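Local atomic coordinates of novel Thermotoga maritima enzyme TM1112 (Thermotoga maritima, PDB entry 1O5U), a protein that is of unknown function but has the small beta-barrel fold of the cupin family and is presumed to be an enzyme. Residues V40-W45 against R85-V90; N50-I55 against L77-K82; E57-V62 against K89-V94. All coordinates share one frame; numbering follows the deposited sequence. Where two conformers were deposited one is given.

Contact 1. Residues V40-W45 against R85-V90; sequences VSEFDW and RCRWKV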
loop_
_atom_site.group_PDB
_atom_site.type_symbol
_atom_site.label_atom_id
_atom_site.label_comp_id
_atom_site.label_asym_id
_atom_site.label_seq_id
_atom_site.Cartn_x
_atom_site.Cartn_y
_atom_site.Cartn_z
ATOM N N VAL A 40 5.526 5.217 -12.692
ATOM C CA VAL A 40 5.807 6.513 -12.049
ATOM C C VAL A 40 4.703 7.522 -12.440
ATOM O O VAL A 40 4.398 7.697 -13.626
ATOM C CB VAL A 40 7.208 7.021 -12.455
ATOM C CG1 VAL A 40 7.430 8.488 -12.088
ATOM C CG2 VAL A 40 8.268 6.086 -11.868
ATOM N N SER A 41 4.133 8.186 -11.444
ATOM C CA SER A 41 2.895 8.930 -11.550
ATOM C C SER A 41 2.553 9.571 -10.211
ATOM O O SER A 41 3.177 9.255 -9.188
ATOM C CB SER A 41 1.745 8.010 -11.983
ATOM O OG SER A 41 1.522 6.958 -11.060
ATOM N N GLU A 42 1.545 10.436 -10.219
ATOM C CA GLU A 42 1.021 11.092 -8.993
ATOM C C GLU A 42 -0.471 11.275 -9.145
ATOM O O GLU A 42 -0.905 11.754 -10.184
ATOM C CB GLU A 42 1.703 12.451 -8.760
ATOM C CG GLU A 42 1.443 13.062 -7.369
ATOM C CD GLU A 42 2.377 14.225 -6.978
ATOM O OE1 GLU A 42 3.401 14.510 -7.688
ATOM O OE2 GLU A 42 2.108 14.843 -5.915
ATOM N N PHE A 43 -1.254 10.852 -8.146
ATOM C CA PHE A 43 -2.721 10.820 -8.273
ATOM C C PHE A 43 -3.376 10.718 -6.916
ATOM O O PHE A 43 -2.794 10.135 -5.984
ATOM C CB PHE A 43 -3.164 9.621 -9.108
ATOM C CG PHE A 43 -2.694 8.294 -8.569
ATOM C CD1 PHE A 43 -3.419 7.586 -7.621
ATOM C CD2 PHE A 43 -1.492 7.757 -8.988
ATOM C CE1 PHE A 43 -2.949 6.368 -7.137
ATOM C CE2 PHE A 43 -1.040 6.563 -8.494
ATOM C CZ PHE A 43 -1.749 5.872 -7.583
ATOM N N ASP A 44 -4.584 11.278 -6.819
ATOM C CA ASP A 44 -5.391 11.185 -5.597
ATOM C C ASP A 44 -6.049 9.815 -5.510
ATOM O O ASP A 44 -6.375 9.227 -6.519
ATOM C CB ASP A 44 -6.466 12.264 -5.561
ATOM C CG ASP A 44 -5.900 13.650 -5.328
ATOM O OD1 ASP A 44 -4.747 13.773 -4.882
ATOM O OD2 ASP A 44 -6.565 14.681 -5.548
ATOM N N TRP A 45 -6.212 9.298 -4.300
ATOM C CA TRP A 45 -6.976 8.053 -4.086
ATOM C C TRP A 45 -7.879 8.218 -2.881
ATOM O O TRP A 45 -7.527 8.937 -1.936
ATOM C CB TRP A 45 -6.039 6.859 -3.861
ATOM C CG TRP A 45 -6.736 5.567 -4.026
ATOM C CD1 TRP A 45 -7.125 4.709 -3.064
ATOM C CD2 TRP A 45 -7.170 5.006 -5.256
ATOM N NE1 TRP A 45 -7.789 3.633 -3.611
ATOM C CE2 TRP A 45 -7.824 3.800 -4.968
ATOM C CE3 TRP A 45 -7.080 5.418 -6.603
ATOM C CZ2 TRP A 45 -8.375 2.995 -5.958
ATOM C CZ3 TRP A 45 -7.653 4.625 -7.573
ATOM C CH2 TRP A 45 -8.282 3.440 -7.257
ATOM N N ARG A 85 -8.566 9.786 2.384
ATOM C CA ARG A 85 -8.251 10.417 1.132
ATOM C C ARG A 85 -6.786 10.828 1.162
ATOM O O ARG A 85 -6.334 11.433 2.107
ATOM C CB ARG A 85 -9.134 11.642 0.939
ATOM C CG ARG A 85 -9.200 12.093 -0.470
ATOM C CD ARG A 85 -10.340 13.083 -0.732
ATOM N NE ARG A 85 -11.679 12.459 -0.706
ATOM C CZ ARG A 85 -12.551 12.507 0.334
ATOM N NH1 ARG A 85 -13.727 11.907 0.240
ATOM N NH2 ARG A 85 -12.283 13.172 1.460
ATOM N N CYS A 86 -6.052 10.495 0.111
ATOM C CA CYS A 86 -4.643 10.767 0.068
ATOM C C CYS A 86 -4.196 10.945 -1.346
ATOM O O CYS A 86 -4.988 10.816 -2.286
ATOM C CB CYS A 86 -3.863 9.618 0.716
ATOM S SG CYS A 86 -4.044 8.039 -0.134
ATOM N N ARG A 87 -2.930 11.307 -1.495
ATOM C CA ARG A 87 -2.307 11.397 -2.807
ATOM C C ARG A 87 -1.127 10.469 -2.804
ATOM O O ARG A 87 -0.348 10.474 -1.855
ATOM C CB ARG A 87 -1.845 12.812 -3.064
ATOM C CG ARG A 87 -1.324 13.057 -4.478
ATOM C CD ARG A 87 -1.482 14.497 -4.887
ATOM N NE ARG A 87 -1.020 14.768 -6.249
ATOM C CZ ARG A 87 -1.789 14.752 -7.346
ATOM N NH1 ARG A 87 -3.071 14.472 -7.285
ATOM N NH2 ARG A 87 -1.250 15.021 -8.524
ATOM N N TRP A 88 -1.050 9.634 -3.832
ATOM C CA TRP A 88 0.072 8.769 -4.114
ATOM C C TRP A 88 1.052 9.433 -5.069
ATOM O O TRP A 88 0.647 9.973 -6.109
ATOM C CB TRP A 88 -0.411 7.458 -4.773
ATOM C CG TRP A 88 -0.901 6.399 -3.812
ATOM C CD1 TRP A 88 -1.783 6.571 -2.804
ATOM C CD2 TRP A 88 -0.543 5.015 -3.803
ATOM N NE1 TRP A 88 -1.990 5.377 -2.150
ATOM C CE2 TRP A 88 -1.248 4.401 -2.747
ATOM C CE3 TRP A 88 0.275 4.212 -4.600
ATOM C CZ2 TRP A 88 -1.099 3.083 -2.441
ATOM C CZ3 TRP A 88 0.388 2.892 -4.306
ATOM C CH2 TRP A 88 -0.282 2.331 -3.237
ATOM N N LYS A 89 2.339 9.379 -4.735
ATOM C CA LYS A 89 3.414 9.753 -5.674
ATOM C C LYS A 89 4.300 8.551 -5.867
ATOM O O LYS A 89 5.074 8.175 -4.957
ATOM C CB LYS A 89 4.235 10.922 -5.131
ATOM C CG LYS A 89 5.212 11.471 -6.169
ATOM C CD LYS A 89 5.859 12.745 -5.749
ATOM C CE LYS A 89 6.821 13.205 -6.844
ATOM N NZ LYS A 89 7.656 14.381 -6.437
ATOM N N VAL A 90 4.136 7.893 -7.001
ATOM C CA VAL A 90 4.846 6.661 -7.280
ATOM C C VAL A 90 6.233 7.065 -7.827
ATOM O O VAL A 90 6.356 7.644 -8.893
ATOM C CB VAL A 90 4.124 5.809 -8.318
ATOM C CG1 VAL A 90 5.001 4.606 -8.699
ATOM C CG2 VAL A 90 2.713 5.360 -7.853
HETATM O O HOH W 1 4.982 16.352 -6.367
#
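With CG anti to the backbone N (chi1 -173°) and the chain extended on to NE, Arg87 lies against Glu42 and Asp44 of the facing strand, while Phe43 holds CG between its own N and carbonyl carbon (chi1 57°) and its ring lies beside Trp88. Strands 41-45 and 85-90 are antiparallel neighbours in one of the two sheets of the cupin fold. Their backbones join through hydrogen-bonded pairs such as Phe43 with Trp88, where Trp88 N gives to Phe43 O at 2.8 Å.

Glu42, Arg87 and Asp44 share one face and form a salt-bridge network. Arg87 NE meets Glu42 OE2 at 3.1 Å, and NH1 meets Asp44 OD1 at 3.0 Å in a fairly straight bond (166°). Both acceptors lie in or near the guanidinium plane, yet each carboxylate is met from above its own plane. Arginine suits the place because one flat group offers N-H donors in several directions; an alanine here would probably leave Asp44 OD1 and Glu42 OE2 without their shared positive mate, and the Asp44 carboxylate freer to turn. Beyond Arg87, Glu42 OE1 takes a hydrogen bond from a water 2.8 Å away, which is weakly linked to Lys89 NZ.

The opposite face, with Phe43, Trp88 and Val90, is largely aromatic and apolar. Trp88 CB sits over one face of the Phe43 ring, 3.5 Å from CZ, in a CH-pi contact, while the five-membered ring of Trp88 is near parallel to the Phe43 ring but slid so far aside that the two barely overlap. Trp88 is buried, meets Trp36 and comes within about 3 Å of an unidentified bound molecule. A flat ring at Phe43 suits a place where it must cover two neighbours of the other strand: past Trp88, Phe43 CE2 touches Val90 CG2 at 4.0 Å.

Contact 2. Residues N50-I55 against L77-K82; sequences NETCYI and LVTFPK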
loop_
_atom_site.group_PDB
_atom_site.type_symbol
_atom_site.label_atom_id
_atom_site.label_comp_id
_atom_site.label_asym_id
_atom_site.label_seq_id
_atom_site.Cartn_x
_atom_site.Cartn_y
_atom_site.Cartn_z
ATOM N N ASN A 50 -11.447 -0.648 3.699
ATOM C CA ASN A 50 -10.126 -0.938 4.244
ATOM C C ASN A 50 -9.350 -1.686 3.177
ATOM O O ASN A 50 -9.920 -2.354 2.337
ATOM C CB ASN A 50 -10.215 -1.802 5.511
ATOM C CG ASN A 50 -10.884 -1.110 6.667
ATOM O OD1 ASN A 50 -10.556 0.023 7.029
ATOM N ND2 ASN A 50 -11.819 -1.820 7.310
ATOM N N GLU A 51 -8.033 -1.536 3.176
ATOM C CA GLU A 51 -7.184 -2.205 2.215
ATOM C C GLU A 51 -5.787 -2.521 2.785
ATOM O O GLU A 51 -5.163 -1.680 3.441
ATOM C CB GLU A 51 -7.033 -1.322 0.962
ATOM C CG GLU A 51 -6.267 -2.045 -0.114
ATOM C CD GLU A 51 -6.527 -1.465 -1.483
ATOM O OE1 GLU A 51 -6.854 -0.268 -1.525
ATOM O OE2 GLU A 51 -6.461 -2.234 -2.487
ATOM N N THR A 52 -5.354 -3.760 2.600
ATOM C CA THR A 52 -4.008 -4.189 2.955
ATOM C C THR A 52 -3.268 -4.520 1.696
ATOM O O THR A 52 -3.837 -5.213 0.851
ATOM C CB THR A 52 -4.084 -5.429 3.869
ATOM O OG1 THR A 52 -4.805 -5.062 5.058
ATOM C CG2 THR A 52 -2.690 -5.860 4.351
ATOM N N CYS A 53 -2.031 -4.021 1.568
ATOM C CA CYS A 53 -1.183 -4.143 0.365
ATOM C C CYS A 53 0.141 -4.720 0.847
ATOM O O CYS A 53 0.664 -4.277 1.873
ATOM C CB CYS A 53 -0.934 -2.714 -0.253
ATOM S SG CYS A 53 -2.576 -2.107 -0.836
ATOM N N TYR A 54 0.650 -5.710 0.134
ATOM C CA TYR A 54 2.028 -6.165 0.284
ATOM C C TYR A 54 2.843 -5.734 -0.956
ATOM O O TYR A 54 2.526 -6.101 -2.071
ATOM C CB TYR A 54 2.111 -7.679 0.489
ATOM C CG TYR A 54 3.527 -8.152 0.699
ATOM C CD1 TYR A 54 4.196 -8.901 -0.278
ATOM C CD2 TYR A 54 4.259 -7.727 1.818
ATOM C CE1 TYR A 54 5.484 -9.292 -0.098
ATOM C CE2 TYR A 54 5.583 -8.082 1.963
ATOM C CZ TYR A 54 6.173 -8.878 1.033
ATOM O OH TYR A 54 7.489 -9.258 1.221
ATOM N N ILE A 55 3.880 -4.955 -0.738
ATOM C CA ILE A 55 4.676 -4.381 -1.840
ATOM C C ILE A 55 5.776 -5.338 -2.323
ATOM O O ILE A 55 6.742 -5.688 -1.585
ATOM C CB ILE A 55 5.287 -2.996 -1.448
ATOM C CG1 ILE A 55 4.292 -2.070 -0.788
ATOM C CG2 ILE A 55 5.945 -2.305 -2.630
ATOM C CD1 ILE A 55 3.032 -1.828 -1.556
ATOM N N LEU A 77 4.239 -4.281 4.357
ATOM C CA LEU A 77 2.829 -4.625 4.502
ATOM C C LEU A 77 2.168 -3.363 5.013
ATOM O O LEU A 77 2.480 -2.882 6.105
ATOM C CB LEU A 77 2.656 -5.727 5.479
ATOM C CG LEU A 77 1.229 -6.286 5.594
ATOM C CD1 LEU A 77 0.793 -7.029 4.320
ATOM C CD2 LEU A 77 1.179 -7.202 6.779
ATOM N N VAL A 78 1.226 -2.838 4.234
ATOM C CA VAL A 78 0.607 -1.534 4.506
ATOM C C VAL A 78 -0.899 -1.670 4.611
ATOM O O VAL A 78 -1.500 -2.399 3.826
ATOM C CB VAL A 78 0.912 -0.512 3.396
ATOM C CG1 VAL A 78 0.378 0.851 3.811
ATOM C CG2 VAL A 78 2.392 -0.539 3.082
ATOM N N THR A 79 -1.518 -1.017 5.615
ATOM C CA THR A 79 -2.970 -1.035 5.753
ATOM C C THR A 79 -3.506 0.377 5.701
ATOM O O THR A 79 -3.114 1.222 6.510
ATOM C CB THR A 79 -3.399 -1.751 7.041
ATOM O OG1 THR A 79 -2.898 -3.095 7.017
ATOM C CG2 THR A 79 -4.928 -1.898 7.122
ATOM N N PHE A 80 -4.418 0.605 4.747
ATOM C CA PHE A 80 -5.097 1.873 4.555
ATOM C C PHE A 80 -6.519 1.717 5.112
ATOM O O PHE A 80 -7.158 0.739 4.766
ATOM C CB PHE A 80 -5.189 2.171 3.069
ATOM C CG PHE A 80 -3.873 2.320 2.405
ATOM C CD1 PHE A 80 -3.291 1.255 1.730
ATOM C CD2 PHE A 80 -3.184 3.516 2.464
ATOM C CE1 PHE A 80 -2.060 1.412 1.098
ATOM C CE2 PHE A 80 -1.927 3.657 1.859
ATOM C CZ PHE A 80 -1.385 2.588 1.191
ATOM N N PRO A 81 -7.000 2.657 5.936
ATOM C CA PRO A 81 -8.356 2.615 6.493
ATOM C C PRO A 81 -9.411 3.156 5.568
ATOM O O PRO A 81 -9.180 4.126 4.824
ATOM C CB PRO A 81 -8.270 3.552 7.703
ATOM C CG PRO A 81 -7.244 4.524 7.357
ATOM C CD PRO A 81 -6.260 3.836 6.425
ATOM N N LYS A 82 -10.588 2.563 5.662
ATOM C CA LYS A 82 -11.767 3.094 5.002
ATOM C C LYS A 82 -11.917 4.590 5.274
ATOM O O LYS A 82 -11.768 5.051 6.407
ATOM C CB LYS A 82 -13.000 2.347 5.481
ATOM C CG LYS A 82 -14.246 2.690 4.695
ATOM C CD LYS A 82 -15.387 1.782 5.120
ATOM C CE LYS A 82 -16.682 2.175 4.440
ATOM N NZ LYS A 82 -17.405 0.931 4.010
#
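The side of this strand pair that carries Cys53 and Phe80 belongs to the interior of the cupin fold, where an unidentified bound molecule, probably from the crystallisation liquor though it may mark a pocket, lies about 3 Å from the Cys53 side chain. Cys53 has SG anti to its carbonyl carbon (chi1 -65°), and the sulfur meets the edge of the Phe80 ring, 4.0 Å from CE1. Phe80 also stacks on Tyr47, and Val78 CG1 lies over the rim of one face; a large flat side chain fits a place with neighbours both at its edge and over its face.

Threonines pair on the opposite side of the sheet. Thr52 OG1 and Thr79 OG1 stand 3.4 Å apart in a weak hydrogen bond, and the Thr52 methyl CG2 turns to Leu77 CD1 at 3.7 Å. Being polar on one branch and apolar on the other, Thr52 can serve both partners. Helix 22-28 packs on Leu77 and Tyr54.

Backbone bonds pair Cys53 with Val78 and Glu51 with Phe80. Just before the strand, the Asn50 side chain takes over as acceptor: OD1 receives Lys82 N at 2.9 Å, almost straight at 169°, with the donor above the amide plane. It continues the pairing by one step beyond Pro81, and asparagine suits the place because its short side chain carries a carbonyl that can stand in for a backbone one. Antiparallel strands with one side turned to a central pocket are typical of the cupin barrel.

Contact 3. Residues E57-V62 against K89-V94; sequences EGKVEV and KVLEPV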
loop_
_atom_site.group_PDB
_atom_site.type_symbol
_atom_site.label_atom_id
_atom_site.label_comp_id
_atom_site.label_asym_id
_atom_site.label_seq_id
_atom_site.Cartn_x
_atom_site.Cartn_y
_atom_site.Cartn_z
ATOM N N GLU A 57 7.468 -4.666 -5.366
ATOM C CA GLU A 57 8.448 -3.785 -5.957
ATOM C C GLU A 57 7.957 -2.362 -5.858
ATOM O O GLU A 57 6.763 -2.120 -5.872
ATOM C CB GLU A 57 8.650 -4.088 -7.445
ATOM C CG GLU A 57 9.096 -5.495 -7.788
ATOM C CD GLU A 57 10.527 -5.820 -7.315
ATOM O OE1 GLU A 57 11.343 -4.913 -7.033
ATOM O OE2 GLU A 57 10.835 -7.032 -7.229
ATOM N N GLY A 58 8.897 -1.428 -5.794
ATOM C CA GLY A 58 8.559 -0.023 -5.949
ATOM C C GLY A 58 8.727 0.826 -4.723
ATOM O O GLY A 58 9.259 0.366 -3.707
ATOM N N LYS A 59 8.327 2.064 -4.865
ATOM C CA LYS A 59 8.513 3.086 -3.814
ATOM C C LYS A 59 7.485 4.149 -4.081
ATOM O O LYS A 59 7.397 4.679 -5.207
ATOM C CB LYS A 59 9.888 3.707 -3.846
ATOM C CG LYS A 59 10.093 4.798 -2.754
ATOM C CD LYS A 59 11.434 5.409 -2.795
ATOM C CE LYS A 59 11.625 6.312 -1.621
ATOM N NZ LYS A 59 13.024 6.973 -1.633
ATOM N N VAL A 60 6.730 4.503 -3.043
ATOM C CA VAL A 60 5.665 5.475 -3.133
ATOM C C VAL A 60 5.716 6.394 -1.936
ATOM O O VAL A 60 5.973 5.916 -0.834
ATOM C CB VAL A 60 4.285 4.801 -3.117
ATOM C CG1 VAL A 60 3.181 5.804 -3.389
ATOM C CG2 VAL A 60 4.231 3.694 -4.152
ATOM N N GLU A 61 5.522 7.691 -2.167
ATOM C CA GLU A 61 5.336 8.690 -1.093
ATOM C C GLU A 61 3.802 8.918 -0.999
ATOM O O GLU A 61 3.210 9.325 -1.991
ATOM C CB GLU A 61 6.017 10.019 -1.427
ATOM C CG GLU A 61 7.556 10.015 -1.309
ATOM C CD GLU A 61 8.268 11.255 -1.889
ATOM O OE1 GLU A 61 7.665 12.033 -2.689
ATOM O OE2 GLU A 61 9.506 11.433 -1.602
ATOM N N VAL A 62 3.195 8.666 0.155
ATOM C CA VAL A 62 1.741 8.928 0.321
ATOM C C VAL A 62 1.583 10.157 1.247
ATOM O O VAL A 62 2.243 10.246 2.249
ATOM C CB VAL A 62 1.036 7.691 0.854
ATOM C CG1 VAL A 62 -0.394 7.945 1.144
ATOM C CG2 VAL A 62 1.197 6.518 -0.094
ATOM N N LYS A 89 2.339 9.379 -4.735
ATOM C CA LYS A 89 3.414 9.753 -5.674
ATOM C C LYS A 89 4.300 8.551 -5.867
ATOM O O LYS A 89 5.074 8.175 -4.957
ATOM C CB LYS A 89 4.235 10.922 -5.131
ATOM C CG LYS A 89 5.212 11.471 -6.169
ATOM C CD LYS A 89 5.859 12.745 -5.749
ATOM C CE LYS A 89 6.821 13.205 -6.844
ATOM N NZ LYS A 89 7.656 14.381 -6.437
ATOM N N VAL A 90 4.136 7.893 -7.001
ATOM C CA VAL A 90 4.846 6.661 -7.280
ATOM C C VAL A 90 6.233 7.065 -7.827
ATOM O O VAL A 90 6.356 7.644 -8.893
ATOM C CB VAL A 90 4.124 5.809 -8.318
ATOM C CG1 VAL A 90 5.001 4.606 -8.699
ATOM C CG2 VAL A 90 2.713 5.360 -7.853
ATOM N N LEU A 91 7.276 6.824 -7.051
ATOM C CA LEU A 91 8.622 7.250 -7.408
ATOM C C LEU A 91 9.379 6.166 -8.172
ATOM O O LEU A 91 10.205 6.471 -9.056
ATOM C CB LEU A 91 9.387 7.576 -6.124
ATOM C CG LEU A 91 8.849 8.749 -5.302
ATOM C CD1 LEU A 91 9.596 8.817 -4.000
ATOM C CD2 LEU A 91 8.934 10.061 -6.044
ATOM N N GLU A 92 9.147 4.920 -7.779
ATOM C CA GLU A 92 9.633 3.752 -8.530
ATOM C C GLU A 92 8.449 2.878 -8.846
ATOM O O GLU A 92 7.620 2.626 -7.964
ATOM C CB GLU A 92 10.669 3.000 -7.707
ATOM C CG GLU A 92 11.878 3.869 -7.365
ATOM C CD GLU A 92 12.806 3.213 -6.379
ATOM O OE1 GLU A 92 12.624 2.017 -6.065
ATOM O OE2 GLU A 92 13.711 3.937 -5.909
ATOM N N PRO A 93 8.343 2.358 -10.072
ATOM C CA PRO A 93 7.166 1.564 -10.450
ATOM C C PRO A 93 6.786 0.514 -9.427
ATOM O O PRO A 93 7.637 -0.280 -8.977
ATOM C CB PRO A 93 7.589 0.925 -11.775
ATOM C CG PRO A 93 8.568 1.841 -12.298
ATOM C CD PRO A 93 9.289 2.498 -11.193
ATOM N N VAL A 94 5.497 0.476 -9.104
ATOM C CA VAL A 94 4.984 -0.336 -7.981
ATOM C C VAL A 94 4.333 -1.580 -8.487
ATOM O O VAL A 94 3.689 -1.543 -9.536
ATOM C CB VAL A 94 4.169 0.458 -6.935
ATOM C CG1 VAL A 94 5.010 1.524 -6.375
ATOM C CG2 VAL A 94 2.931 1.056 -7.470
HETATM O O HOH W 2 8.967 13.954 -4.273
#
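The side chains of Glu61 and Lys89 lie side by side, pointing the same way, and Glu61 crosses Leu91, just past strand 85-90, at a slant. Its CB lies 4.1 Å from Lys89 O; CG, anti to the carbonyl carbon (chi1 -74°), comes next and touches Leu91 CD1 at 3.6 Å. The carboxyl carbon CD and OE2 rest against that same methyl. At the tip, OE1 passes beside Lys89 CD and accepts a hydrogen bond from a water 2.8 Å away. The water in turn accepts from Lys89 NZ at 2.6 Å, so the opposite charges, 4.4 Å apart between Glu61 OE1 and Lys89 NZ, are linked through it. A long acid suits this position: its CG and carboxyl group rest on a leucine methyl while the charge stays near a lysine.

The strands are antiparallel, and between Lys59 and Val60 their register slips by one residue in a classic beta bulge. Leu91 and Glu92 both face Lys59, whose O accepts from Leu91 N at 2.8 Å and from Glu92 N at 3.1 Å. Here the chain of 89-94 turns a corner and passes from one sheet of the cupin fold to the other. The Lys59 side chain, extended, lays CB against the Glu92 carboxylate and CE against Leu91 CD1.

Val60 points to the other, buried side, its CG1 near Lys89 O and its neighbours including Trp88 and Ile72; a branched apolar residue suits a place so enclosed. Gly58 has a positive phi (112°), and its backbone angles would press a CB against Glu57 O, which by itself calls for glycine; Pro93 O, 3.2 Å from Gly58 CA, is a second obstacle.

Overall arrangement
Along the chain the segments come in the order 40-45, 50-55, 57-62, 77-82, 85-90 and 89-94, so contact 2 is nested inside the loop closed by contact 1, while contacts 2 and 3 cross. Contacts 1 and 3, with centres about 9 Å apart, share strand 85-90, which lies between 41-46 and 58-64 in the four-stranded sheet. Contact 2 belongs to the five-stranded sheet, its centre about 15 Å from each of the others, and the 89-94 segment of contact 3 goes on into strand 93-100 of that sheet. Trp88 CZ2 meets Phe80 CZ at 3.7 Å, joining the two sheets in the interior, where unidentified bound material lies near both Trp88 and Cys53, consistent with a cupin pocket.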